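Local coordinates for catalytic domain of the nuclear inclusion protein A (nia) (Tobacco etch virus, PDB 1LVM), which acts as a sequence-specific viral cysteine protease of chymotrypsin-like fold, probably cutting the viral polyprotein into its mature proteins, at residues A[83-86]-A[87-90]; A[193-196]-A[197-200]; A[216-220]-A[221-225]. The protein carries 1 engineered substitution. All blocks are in the same frame, centred on the assembly; numbering follows the deposited sequence.

Interaction 1 (83-90) is the hub. Its centre lies about 14 Å from that of interaction 2 (193-200) and about 13 Å from that of interaction 3 (216-225), whereas the last two are about 26 Å apart between centres and about 14 Å at their nearest atoms. On one flank, I85 and M90 meet the helix of interaction 2: M90 SD lies 3.9 Å from F194 CE1, and I85 CD1 lies 3.7 Å from L197 CD2. On the other flank, D89 CA packs 3.5 Å from W219 CZ3 of interaction 3. The bound peptide lies on this side, where D89, W219 and V224 each pack on an aromatic side chain of it.

Interaction 1: residues A[83-86]-A[87-90]; sequences HLID and GRDM
I85 and M90 meet through both backbone and side chain, closing the loop that leaves strand 81-84. Two backbone hydrogen bonds set its shape. I85 N donates to M90 O (3.2 Å), and R88 N donates to I85 O (3.2 Å). The second bond closes a type II beta turn from I85 to R88. G87 stands at its third position, where the positive phi of 69° favours glycine. Further along, M90 N reaches back weakly to R88 O across an inverse gamma turn centred on D89. K53 NZ binds both I85 O and R88 O, so one lysine ties the two turns together.

In this chymotrypsin-type protease the loop joins neighbouring antiparallel strands, 81-84 and 91-94, and carries D89 to the bound peptide. The carboxylate of D89 is held by H54 N, N52 ND2 and S176 OG.

The apolar contacts are made by I85. I85 and M90 lie side by side, pointing the same way, with I85 CG1 3.7 Å from M90 CB and 4.0 Å from M90 SD. Because CG1 of I85 sits beside its own backbone N (chi1 -52°), the other branch, CG2, is left to touch R88 CD at 3.7 Å. A branched isoleucine thus serves two neighbours at once, while the slim, flexible methionine continues toward F194.

A water bridges the turn, donating to D86 O (2.8 Å) and accepting from R88 NH1 (2.9 Å), and R88 NH2 binds S189 OG, spreading the long arginine between turn and strand 185-189.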
loop_
_atom_site.group_PDB
_atom_site.type_symbol
_atom_site.label_atom_id
_atom_site.label_comp_id
_atom_site.label_asym_id
_atom_site.label_seq_id
_atom_site.Cartn_x
_atom_site.Cartn_y
_atom_site.Cartn_z
ATOM N N HIS A 83 2.134 3.968 13.484
ATOM C CA HIS A 83 2.548 2.678 14.019
ATOM C C HIS A 83 3.462 2.055 12.968
ATOM O O HIS A 83 3.066 1.750 11.822
ATOM C CB HIS A 83 1.383 1.707 14.345
ATOM C CG HIS A 83 1.872 0.336 14.676
ATOM N ND1 HIS A 83 1.911 -0.166 15.959
ATOM C CD2 HIS A 83 2.346 -0.639 13.875
ATOM C CE1 HIS A 83 2.387 -1.402 15.933
ATOM N NE2 HIS A 83 2.657 -1.719 14.675
ATOM N N LEU A 84 4.712 1.875 13.338
ATOM C CA LEU A 84 5.717 1.315 12.395
ATOM C C LEU A 84 5.689 -0.194 12.323
ATOM O O LEU A 84 5.553 -0.833 13.345
ATOM C CB LEU A 84 7.145 1.702 12.865
ATOM C CG LEU A 84 7.367 3.186 13.111
ATOM C CD1 LEU A 84 8.727 3.466 13.820
ATOM C CD2 LEU A 84 7.377 3.809 11.794
ATOM N N ILE A 85 5.831 -0.752 11.106
ATOM C CA ILE A 85 5.935 -2.178 10.930
ATOM C C ILE A 85 7.466 -2.447 10.773
ATOM O O ILE A 85 8.150 -2.097 9.803
ATOM C CB ILE A 85 5.191 -2.668 9.611
ATOM C CG1 ILE A 85 3.728 -2.137 9.580
ATOM C CG2 ILE A 85 5.200 -4.233 9.571
ATOM C CD1 ILE A 85 2.866 -2.720 10.658
ATOM N N ASP A 86 8.001 -3.044 11.814
ATOM C CA ASP A 86 9.413 -3.355 11.934
ATOM C C ASP A 86 10.028 -4.009 10.691
ATOM O O ASP A 86 9.542 -5.036 10.208
ATOM C CB ASP A 86 9.538 -4.327 13.139
ATOM C CG ASP A 86 10.849 -4.205 13.881
ATOM O OD1 ASP A 86 11.768 -3.535 13.377
ATOM O OD2 ASP A 86 10.947 -4.791 14.985
ATOM N N GLY A 87 11.085 -3.415 10.179
ATOM C CA GLY A 87 11.800 -4.010 9.065
ATOM C C GLY A 87 11.136 -4.063 7.710
ATOM O O GLY A 87 11.733 -4.639 6.814
ATOM N N ARG A 88 9.953 -3.458 7.553
ATOM C CA ARG A 88 9.150 -3.476 6.272
ATOM C C ARG A 88 8.853 -2.028 5.858
ATOM O O ARG A 88 8.797 -1.127 6.695
ATOM C CB ARG A 88 7.743 -4.128 6.472
ATOM C CG ARG A 88 7.772 -5.676 6.549
ATOM C CD ARG A 88 6.429 -6.339 6.821
ATOM N NE ARG A 88 6.346 -7.708 6.209
ATOM C CZ ARG A 88 6.793 -8.791 6.812
ATOM N NH1 ARG A 88 7.335 -8.664 8.002
ATOM N NH2 ARG A 88 6.682 -10.003 6.255
ATOM N N ASP A 89 8.625 -1.820 4.567
ATOM C CA ASP A 89 8.218 -0.499 4.081
ATOM C C ASP A 89 6.707 -0.393 4.300
ATOM O O ASP A 89 5.914 -0.236 3.319
ATOM C CB ASP A 89 8.533 -0.384 2.586
ATOM C CG ASP A 89 8.094 0.949 1.970
ATOM O OD1 ASP A 89 8.089 1.992 2.688
ATOM O OD2 ASP A 89 7.733 0.919 0.745
ATOM N N MET A 90 6.290 -0.388 5.546
ATOM C CA MET A 90 4.856 -0.289 5.846
ATOM C C MET A 90 4.613 0.460 7.129
ATOM O O MET A 90 5.356 0.291 8.118
ATOM C CB MET A 90 4.206 -1.719 5.961
ATOM C CG MET A 90 2.638 -1.667 5.989
ATOM S SD MET A 90 1.895 -3.296 6.170
ATOM C CE MET A 90 1.944 -3.736 4.427
HETATM O O HOH W 1 7.318 -6.814 10.184
#

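Interaction 2: residues A[193-196]-A[197-200]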
loop_
_atom_site.group_PDB
_atom_site.type_symbol
_atom_site.label_atom_id
_atom_site.label_comp_id
_atom_site.label_asym_id
_atom_site.label_seq_id
_atom_site.Cartn_x
_atom_site.Cartn_y
_atom_site.Cartn_z
ATOM N N ASN A 193 -0.013 -12.006 11.467
ATOM C CA ASN A 193 -1.003 -11.517 12.432
ATOM C C ASN A 193 -1.372 -10.040 12.280
ATOM O O ASN A 193 -1.609 -9.284 13.258
ATOM C CB ASN A 193 -0.539 -11.855 13.846
ATOM C CG ASN A 193 -0.476 -13.378 14.079
ATOM O OD1 ASN A 193 -1.146 -14.144 13.379
ATOM N ND2 ASN A 193 0.345 -13.817 15.026
ATOM N N PHE A 194 -1.465 -9.630 11.022
ATOM C CA PHE A 194 -1.813 -8.235 10.748
ATOM C C PHE A 194 -3.229 -7.923 11.167
ATOM O O PHE A 194 -3.493 -6.821 11.615
ATOM C CB PHE A 194 -1.569 -7.952 9.235
ATOM C CG PHE A 194 -1.515 -6.483 8.864
ATOM C CD1 PHE A 194 -0.591 -5.608 9.436
ATOM C CD2 PHE A 194 -2.445 -5.967 7.934
ATOM C CE1 PHE A 194 -0.560 -4.233 9.115
ATOM C CE2 PHE A 194 -2.441 -4.586 7.588
ATOM C CZ PHE A 194 -1.522 -3.719 8.156
ATOM N N MET A 195 -4.169 -8.861 11.000
ATOM C CA MET A 195 -5.552 -8.555 11.407
ATOM C C MET A 195 -5.579 -8.269 12.910
ATOM O O MET A 195 -6.319 -7.401 13.373
ATOM C CB MET A 195 -6.515 -9.704 11.079
ATOM C CG MET A 195 -6.723 -9.981 9.563
ATOM S SD MET A 195 -7.092 -8.504 8.638
ATOM C CE MET A 195 -8.692 -7.963 9.385
ATOM N N GLU A 196 -4.777 -9.004 13.679
ATOM C CA GLU A 196 -4.732 -8.749 15.146
ATOM C C GLU A 196 -4.282 -7.289 15.384
ATOM O O GLU A 196 -4.842 -6.535 16.192
ATOM C CB GLU A 196 -3.719 -9.692 15.839
ATOM C CG GLU A 196 -3.839 -9.666 17.390
ATOM C CD GLU A 196 -5.234 -10.101 17.802
ATOM O OE1 GLU A 196 -5.724 -9.588 18.833
ATOM O OE2 GLU A 196 -5.852 -10.944 17.098
ATOM N N LEU A 197 -3.230 -6.906 14.681
ATOM C CA LEU A 197 -2.713 -5.547 14.852
ATOM C C LEU A 197 -3.770 -4.480 14.524
ATOM O O LEU A 197 -3.877 -3.483 15.222
ATOM C CB LEU A 197 -1.465 -5.363 13.965
ATOM C CG LEU A 197 -0.904 -3.929 13.959
ATOM C CD1 LEU A 197 -0.434 -3.540 15.416
ATOM C CD2 LEU A 197 0.275 -3.916 13.024
ATOM N N LEU A 198 -4.551 -4.681 13.460
ATOM C CA LEU A 198 -5.556 -3.685 13.117
ATOM C C LEU A 198 -6.733 -3.607 14.030
ATOM O O LEU A 198 -7.395 -2.590 14.045
ATOM C CB LEU A 198 -6.134 -3.934 11.683
ATOM C CG LEU A 198 -5.114 -3.923 10.539
ATOM C CD1 LEU A 198 -5.850 -4.316 9.225
ATOM C CD2 LEU A 198 -4.513 -2.517 10.331
ATOM N N THR A 199 -7.005 -4.698 14.755
ATOM C CA THR A 199 -8.194 -4.790 15.609
ATOM C C THR A 199 -7.960 -4.895 17.105
ATOM O O THR A 199 -8.920 -5.041 17.838
ATOM C CB THR A 199 -8.976 -5.990 15.219
ATOM O OG1 THR A 199 -8.128 -7.145 15.390
ATOM C CG2 THR A 199 -9.372 -5.889 13.766
ATOM N N ASN A 200 -6.710 -4.799 17.560
ATOM C CA ASN A 200 -6.399 -4.937 18.994
ATOM C C ASN A 200 -5.499 -3.769 19.415
ATOM O O ASN A 200 -4.286 -3.711 19.138
ATOM C CB ASN A 200 -5.716 -6.321 19.235
ATOM C CG ASN A 200 -5.212 -6.517 20.667
ATOM O OD1 ASN A 200 -5.133 -5.564 21.436
ATOM N ND2 ASN A 200 -4.843 -7.771 21.020
HETATM O O HOH W 2 -8.477 -8.857 17.248
#
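F194 and L198, one helical turn apart, pack against each other along the inner side of the short helix 194-199, which lies in the connection leading from strand 185-189 of one beta barrel of this chymotrypsin-type fold to strand 206-208 of the other sheet. The leucine comes over a face of the ring in a CH-pi contact. L198 CG is 4.3 Å from the F194 ring centroid, displaced toward the rim, and its methyls spread over one end of the ring, CD1 3.8 Å from CE2 and CD2 3.9 Å from CZ. F194 has CG opposite its backbone N (chi1 -164°), which carries the ring outward from the helix with a lean toward the next turn, where L198 can reach over it. L197 meets the same ring at a slant, its CD2 4.0 Å from F194 CE1. Flat and branched side chains suit this buried side: F108 meets the F194 ring edge-to-face, and I50 and I92 of the first sheet receive F194 and L198.

The backbone beneath is helical, L197 N bonding N193 O and L198 N bonding F194 O (3.0 Å).

At the solvent side polar residues close the last turn. T199 OG1 donates to M195 O at 2.7 Å, a bond reached because the hydroxyl lies between backbone N and carbonyl carbon (chi1 59°); T199 N bonds E196 O and, weakly, M195 O. E196 and N200 cross with their carboxylate and amide planes 87° apart, nearly perpendicular. N200 ND2 nevertheless donates close to its own amide plane to the anti lone pair of E196 OE1, at 3.0 Å. A water then donates to T199 OG1 at 2.6 Å and, weakly, to that same E196 OE1.

Interaction 3: residues A[216-220]-A[221-225]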
loop_
_atom_site.group_PDB
_atom_site.type_symbol
_atom_site.label_atom_id
_atom_site.label_comp_id
_atom_site.label_asym_id
_atom_site.label_seq_id
_atom_site.Cartn_x
_atom_site.Cartn_y
_atom_site.Cartn_z
ATOM N N SER A 216 18.577 6.094 1.376
ATOM C CA SER A 216 18.505 4.702 0.988
ATOM C C SER A 216 18.384 3.913 2.276
ATOM O O SER A 216 18.776 4.363 3.356
ATOM C CB SER A 216 19.733 4.267 0.176
ATOM O OG SER A 216 20.854 4.142 1.026
ATOM N N VAL A 217 17.775 2.748 2.176
ATOM C CA VAL A 217 17.607 1.935 3.355
ATOM C C VAL A 217 17.877 0.470 3.016
ATOM O O VAL A 217 17.821 0.078 1.849
ATOM C CB VAL A 217 16.188 2.087 3.916
ATOM C CG1 VAL A 217 15.200 1.531 2.914
ATOM C CG2 VAL A 217 16.073 1.381 5.221
ATOM N N LEU A 218 18.158 -0.323 4.045
ATOM C CA LEU A 218 18.461 -1.754 3.866
ATOM C C LEU A 218 17.381 -2.551 4.533
ATOM O O LEU A 218 17.468 -2.864 5.726
ATOM C CB LEU A 218 19.811 -2.138 4.507
ATOM C CG LEU A 218 20.621 -3.261 3.850
ATOM C CD1 LEU A 218 19.764 -4.488 3.544
ATOM C CD2 LEU A 218 21.224 -2.706 2.568
ATOM N N TRP A 219 16.350 -2.872 3.753
ATOM C CA TRP A 219 15.209 -3.667 4.243
ATOM C C TRP A 219 15.050 -4.983 3.481
ATOM O O TRP A 219 15.185 -5.012 2.263
ATOM C CB TRP A 219 13.896 -2.858 4.103
ATOM C CG TRP A 219 13.874 -1.634 4.959
ATOM C CD1 TRP A 219 14.639 -1.391 6.081
ATOM C CD2 TRP A 219 12.997 -0.515 4.829
ATOM N NE1 TRP A 219 14.282 -0.177 6.659
ATOM C CE2 TRP A 219 13.275 0.373 5.905
ATOM C CE3 TRP A 219 11.996 -0.171 3.912
ATOM C CZ2 TRP A 219 12.590 1.574 6.077
ATOM C CZ3 TRP A 219 11.308 1.049 4.099
ATOM C CH2 TRP A 219 11.610 1.892 5.163
ATOM N N GLY A 220 14.795 -6.057 4.218
ATOM C CA GLY A 220 14.547 -7.347 3.617
ATOM C C GLY A 220 15.648 -7.821 2.681
ATOM O O GLY A 220 15.379 -8.480 1.695
ATOM N N GLY A 221 16.889 -7.463 2.971
ATOM C CA GLY A 221 17.996 -7.927 2.151
ATOM C C GLY A 221 18.272 -7.178 0.880
ATOM O O GLY A 221 19.076 -7.618 0.060
ATOM N N HIS A 222 17.612 -6.043 0.713
ATOM C CA HIS A 222 17.763 -5.200 -0.476
ATOM C C HIS A 222 18.127 -3.773 -0.045
ATOM O O HIS A 222 17.627 -3.286 0.972
ATOM C CB HIS A 222 16.421 -5.098 -1.238
ATOM C CG HIS A 222 16.034 -6.326 -2.022
ATOM N ND1 HIS A 222 16.333 -6.467 -3.359
ATOM C CD2 HIS A 222 15.261 -7.405 -1.689
ATOM C CE1 HIS A 222 15.766 -7.573 -3.827
ATOM N NE2 HIS A 222 15.113 -8.158 -2.835
ATOM N N LYS A 223 18.988 -3.101 -0.807
ATOM C CA LYS A 223 19.242 -1.698 -0.513
ATOM C C LYS A 223 18.197 -0.981 -1.402
ATOM O O LYS A 223 18.104 -1.217 -2.622
ATOM C CB LYS A 223 20.656 -1.304 -0.940
ATOM C CG LYS A 223 21.117 0.044 -0.423
ATOM C CD LYS A 223 22.446 0.417 -1.071
ATOM C CE LYS A 223 23.044 1.641 -0.427
ATOM N NZ LYS A 223 24.405 1.883 -0.963
ATOM N N VAL A 224 17.377 -0.117 -0.789
ATOM C CA VAL A 224 16.374 0.585 -1.529
ATOM C C VAL A 224 16.614 2.100 -1.467
ATOM O O VAL A 224 16.806 2.639 -0.390
ATOM C CB VAL A 224 14.917 0.314 -0.964
ATOM C CG1 VAL A 224 13.869 0.797 -2.035
ATOM C CG2 VAL A 224 14.745 -1.185 -0.609
ATOM N N PHE A 225 16.643 2.739 -2.625
ATOM C CA PHE A 225 16.840 4.173 -2.677
ATOM C C PHE A 225 15.521 4.908 -2.790
ATOM O O PHE A 225 14.575 4.417 -3.386
ATOM C CB PHE A 225 17.683 4.560 -3.873
ATOM C CG PHE A 225 19.068 4.004 -3.837
ATOM C CD1 PHE A 225 19.315 2.702 -4.261
ATOM C CD2 PHE A 225 20.131 4.770 -3.340
ATOM C CE1 PHE A 225 20.604 2.156 -4.193
ATOM C CE2 PHE A 225 21.439 4.225 -3.267
ATOM C CZ PHE A 225 21.664 2.917 -3.697
HETATM O O HOH W 3 18.019 -6.309 5.507
#
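V217 and V224 form a hydrogen-bonded pair of an antiparallel hairpin, V217 N to V224 O and V224 N to V217 O both 2.7 Å, the strand axes running at 152°. At the tip H222 N donates to W219 O (3.1 Å), and the return bond, W219 N to H222 O, is weak. The turn is of type I' and holds two glycines; G220 and G221 both have positive phi (55° and 82°), which glycine accepts easily.

This two-stranded hairpin lines the bound peptide: V224 and F225 pair with it in parallel, extending the sheet. V217, W219, H222 and V224 share one face. V217 CG1 lies 4.1 Å from V224 CB, the two valines side by side. H222 NE2 binds S142 and ND1 the peptide backbone, so both nitrogens of the imidazole are used, and its ring meets Y186 edge-to-face.

On the other face L218 crosses K223 at about a right angle, CD2 3.8 Å from K223 CB. The lysine runs extended past it to place CE 3.6 Å from S216 OG, while the short side chain of S216 lets F225 CD2 come to 3.6 Å from S216 CB.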